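Local atomic coordinates of predicted DNA-binding transcriptional regulator (Aliivibrio fischeri ES114, PDB entry 7DWN), a protein that probably controls gene transcription as a DNA-binding regulator of the LysR family, working as a tetramer. Residues D225-L230 with G236-P241. Numbering follows the deposited sequence.
Sequences DMLKIL and GIAWLP
Lys228 NZ donates a hydrogen bond to the backbone O of Ser244, just past strand 238-241, and also makes a long, weak ion pair with Glu248. The chain that carries this amine is fully extended. CG lies anti to the backbone N (chi1 173°), which takes the ammonium away from the strand and leaves the root of the side chain to Leu240. There the packing is close. Leu240 CD1 sits 3.7 Å from Lys228 CA, and the same methyl is 3.9 Å from Lys228 CB. The other branch reaches the preceding residue, with Leu240 CD2 3.9 Å from Leu227 CB. The forked end of Leu240 therefore straddles neighbouring residues of the helix. With CG anti to the carbonyl carbon (chi1 -57°), both methyls of Leu240 are carried to the helix. Leu227 CB also meets the methyl of Ala238, at 4.2 Å between the two CB atoms. Ala238 and Leu240 both point toward the helix, while Trp239 between them points away. Further along, Leu230 O and Gly236 N are 4.1 Å apart, too far for a hydrogen bond, where the chain returns from the helix to the strand. The helix and strand axes approach to 8.9 Å at an angle of 124°. Leu194 touches Leu227, Leu230 and Ala238, adding strand 191-195 to the same buried layer. This is helix-on-sheet packing in the LysR substrate-binding domain, with its periplasmic-binding-protein-like fold. The helix also meets the second subunit: Met226 packs on Ile108 and Ile229 on Pro109 of that copy. One helix thus joins the domain interior to a subunit interface. The chemistry of the contact is mainly apolar: aliphatic carbons seat the helix on the strand, and the lysine amine is bonded to Ser244 outside the two segments.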
ATOM      1  N   ASP A 225       1.385  -9.088  33.113  1.00 39.68           N
ATOM      2  CA  ASP A 225       0.685 -10.149  33.827  1.00 46.84           C
ATOM      3  C   ASP A 225       1.431 -11.474  33.720  1.00 49.08           C
ATOM      4  O   ASP A 225       1.441 -12.260  34.674  1.00 51.91           O
ATOM      5  CB  ASP A 225      -0.740 -10.277  33.290  1.00 62.22           C
ATOM      6  CG  ASP A 225      -1.727 -10.715  34.351  1.00 80.70           C
ATOM      7  OD1 ASP A 225      -1.816 -10.037  35.400  1.00 79.66           O
ATOM      8  OD2 ASP A 225      -2.418 -11.733  34.132  1.00 84.93           O
ATOM      9  N   MET A 226       2.079 -11.725  32.581  1.00 46.64           N
ATOM     10  CA  MET A 226       2.881 -12.934  32.421  1.00 42.49           C
ATOM     11  C   MET A 226       4.036 -12.966  33.419  1.00 46.80           C
ATOM     12  O   MET A 226       4.244 -13.968  34.122  1.00 48.37           O
ATOM     13  CB  MET A 226       3.403 -13.011  30.984  1.00 38.21           C
ATOM     14  CG  MET A 226       3.843 -14.387  30.529  1.00 42.85           C
ATOM     15  SD  MET A 226       2.464 -15.539  30.412  1.00 39.35           S
ATOM     16  CE  MET A 226       2.687 -16.488  31.913  1.00 38.27           C
ATOM     17  N   LEU A 227       4.806 -11.874  33.481  1.00 44.85           N
ATOM     18  CA  LEU A 227       5.904 -11.782  34.440  1.00 41.87           C
ATOM     19  C   LEU A 227       5.398 -11.893  35.870  1.00 43.44           C
ATOM     20  O   LEU A 227       6.038 -12.526  36.714  1.00 40.03           O
ATOM     21  CB  LEU A 227       6.664 -10.468  34.255  1.00 31.95           C
ATOM     22  CG  LEU A 227       7.321 -10.195  32.903  1.00 31.86           C
ATOM     23  CD1 LEU A 227       8.153  -8.925  32.977  1.00 29.40           C
ATOM     24  CD2 LEU A 227       8.176 -11.372  32.480  1.00 27.26           C
ATOM     25  N   LYS A 228       4.249 -11.278  36.159  1.00 40.14           N
ATOM     26  CA  LYS A 228       3.673 -11.345  37.498  1.00 30.79           C
ATOM     27  C   LYS A 228       3.340 -12.783  37.878  1.00 31.86           C
ATOM     28  O   LYS A 228       3.652 -13.235  38.987  1.00 42.75           O
ATOM     29  CB  LYS A 228       2.428 -10.458  37.561  1.00 28.21           C
ATOM     30  CG  LYS A 228       1.628 -10.556  38.846  1.00 38.35           C
ATOM     31  CD  LYS A 228       0.395  -9.670  38.764  1.00 46.05           C
ATOM     32  CE  LYS A 228      -0.496  -9.826  39.981  1.00 53.03           C
ATOM     33  NZ  LYS A 228      -1.742  -9.021  39.845  1.00 58.04           N
ATOM     34  N   ILE A 229       2.716 -13.521  36.955  1.00 39.97           N
ATOM     35  CA  ILE A 229       2.377 -14.917  37.216  1.00 43.22           C
ATOM     36  C   ILE A 229       3.635 -15.738  37.450  1.00 36.12           C
ATOM     37  O   ILE A 229       3.704 -16.541  38.391  1.00 36.67           O
ATOM     38  CB  ILE A 229       1.533 -15.489  36.062  1.00 50.06           C
ATOM     39  CG1 ILE A 229       0.136 -14.870  36.070  1.00 49.44           C
ATOM     40  CG2 ILE A 229       1.447 -16.998  36.172  1.00 49.49           C
ATOM     41  CD1 ILE A 229      -0.755 -15.375  34.971  1.00 50.90           C
ATOM     42  N   LEU A 230       4.660 -15.542  36.617  1.00 29.72           N
ATOM     43  CA  LEU A 230       5.875 -16.332  36.799  1.00 38.54           C
ATOM     44  C   LEU A 230       6.611 -15.956  38.082  1.00 41.05           C
ATOM     45  O   LEU A 230       7.274 -16.809  38.683  1.00 39.39           O
ATOM     46  CB  LEU A 230       6.792 -16.195  35.586  1.00 43.76           C
ATOM     47  CG  LEU A 230       6.333 -17.004  34.370  1.00 40.59           C
ATOM     48  CD1 LEU A 230       7.484 -17.227  33.406  1.00 37.51           C
ATOM     49  CD2 LEU A 230       5.720 -18.331  34.798  1.00 41.76           C
ATOM     50  N   GLY A 236      11.310 -16.530  39.432  1.00 46.93           N
ATOM     51  CA  GLY A 236      12.352 -15.528  39.349  1.00 47.45           C
ATOM     52  C   GLY A 236      11.852 -14.193  39.862  1.00 50.50           C
ATOM     53  O   GLY A 236      10.785 -14.104  40.477  1.00 60.13           O
ATOM     54  N   ILE A 237      12.642 -13.159  39.598  1.00 34.02           N
ATOM     55  CA  ILE A 237      12.318 -11.805  40.022  1.00 46.91           C
ATOM     56  C   ILE A 237      11.875 -11.003  38.810  1.00 43.56           C
ATOM     57  O   ILE A 237      12.188 -11.337  37.664  1.00 43.16           O
ATOM     58  CB  ILE A 237      13.502 -11.106  40.712  1.00 40.75           C
ATOM     59  CG1 ILE A 237      14.648 -10.896  39.718  1.00 48.51           C
ATOM     60  CG2 ILE A 237      13.963 -11.919  41.887  1.00 36.61           C
ATOM     61  CD1 ILE A 237      15.430  -9.632  39.967  1.00 59.42           C
ATOM     62  N   ALA A 238      11.158  -9.911  39.072  1.00 42.83           N
ATOM     63  CA  ALA A 238      10.804  -9.057  37.946  1.00 37.90           C
ATOM     64  C   ALA A 238      10.499  -7.648  38.431  1.00 38.77           C
ATOM     65  O   ALA A 238      10.086  -7.446  39.572  1.00 38.88           O
ATOM     66  CB  ALA A 238       9.608  -9.616  37.166  1.00 35.65           C
ATOM     67  N   TRP A 239      10.713  -6.677  37.543  1.00 33.79           N
ATOM     68  CA  TRP A 239      10.322  -5.296  37.792  1.00 33.83           C
ATOM     69  C   TRP A 239       8.873  -5.140  37.350  1.00 33.56           C
ATOM     70  O   TRP A 239       8.580  -5.077  36.154  1.00 39.75           O
ATOM     71  CB  TRP A 239      11.241  -4.324  37.061  1.00 40.16           C
ATOM     72  CG  TRP A 239      12.480  -3.991  37.831  1.00 44.41           C
ATOM     73  CD1 TRP A 239      12.701  -2.879  38.591  1.00 41.33           C
ATOM     74  CD2 TRP A 239      13.666  -4.784  37.925  1.00 37.38           C
ATOM     75  NE1 TRP A 239      13.957  -2.929  39.149  1.00 41.07           N
ATOM     76  CE2 TRP A 239      14.569  -4.089  38.755  1.00 38.30           C
ATOM     77  CE3 TRP A 239      14.052  -6.015  37.387  1.00 34.87           C
ATOM     78  CZ2 TRP A 239      15.835  -4.590  39.061  1.00 41.07           C
ATOM     79  CZ3 TRP A 239      15.308  -6.504  37.687  1.00 35.49           C
ATOM     80  CH2 TRP A 239      16.184  -5.794  38.516  1.00 36.13           C
ATOM     81  N   LEU A 240       7.969  -5.081  38.312  1.00 32.93           N
ATOM     82  CA  LEU A 240       6.559  -4.979  37.998  1.00 33.00           C
ATOM     83  C   LEU A 240       6.019  -3.609  38.384  1.00 41.67           C
ATOM     84  O   LEU A 240       6.467  -3.027  39.379  1.00 42.58           O
ATOM     85  CB  LEU A 240       5.757  -6.066  38.723  1.00 33.29           C
ATOM     86  CG  LEU A 240       6.217  -7.493  38.423  1.00 38.83           C
ATOM     87  CD1 LEU A 240       5.360  -8.514  39.153  1.00 41.06           C
ATOM     88  CD2 LEU A 240       6.187  -7.735  36.926  1.00 33.43           C
ATOM     89  N   PRO A 241       5.088  -3.057  37.608  1.00 46.96           N
ATOM     90  CA  PRO A 241       4.465  -1.790  38.001  1.00 44.80           C
ATOM     91  C   PRO A 241       3.699  -1.958  39.303  1.00 47.75           C
ATOM     92  O   PRO A 241       3.033  -2.970  39.529  1.00 43.68           O
ATOM     93  CB  PRO A 241       3.533  -1.469  36.827  1.00 42.88           C
ATOM     94  CG  PRO A 241       3.288  -2.783  36.164  1.00 51.42           C
ATOM     95  CD  PRO A 241       4.565  -3.554  36.325  1.00 43.76           C
TER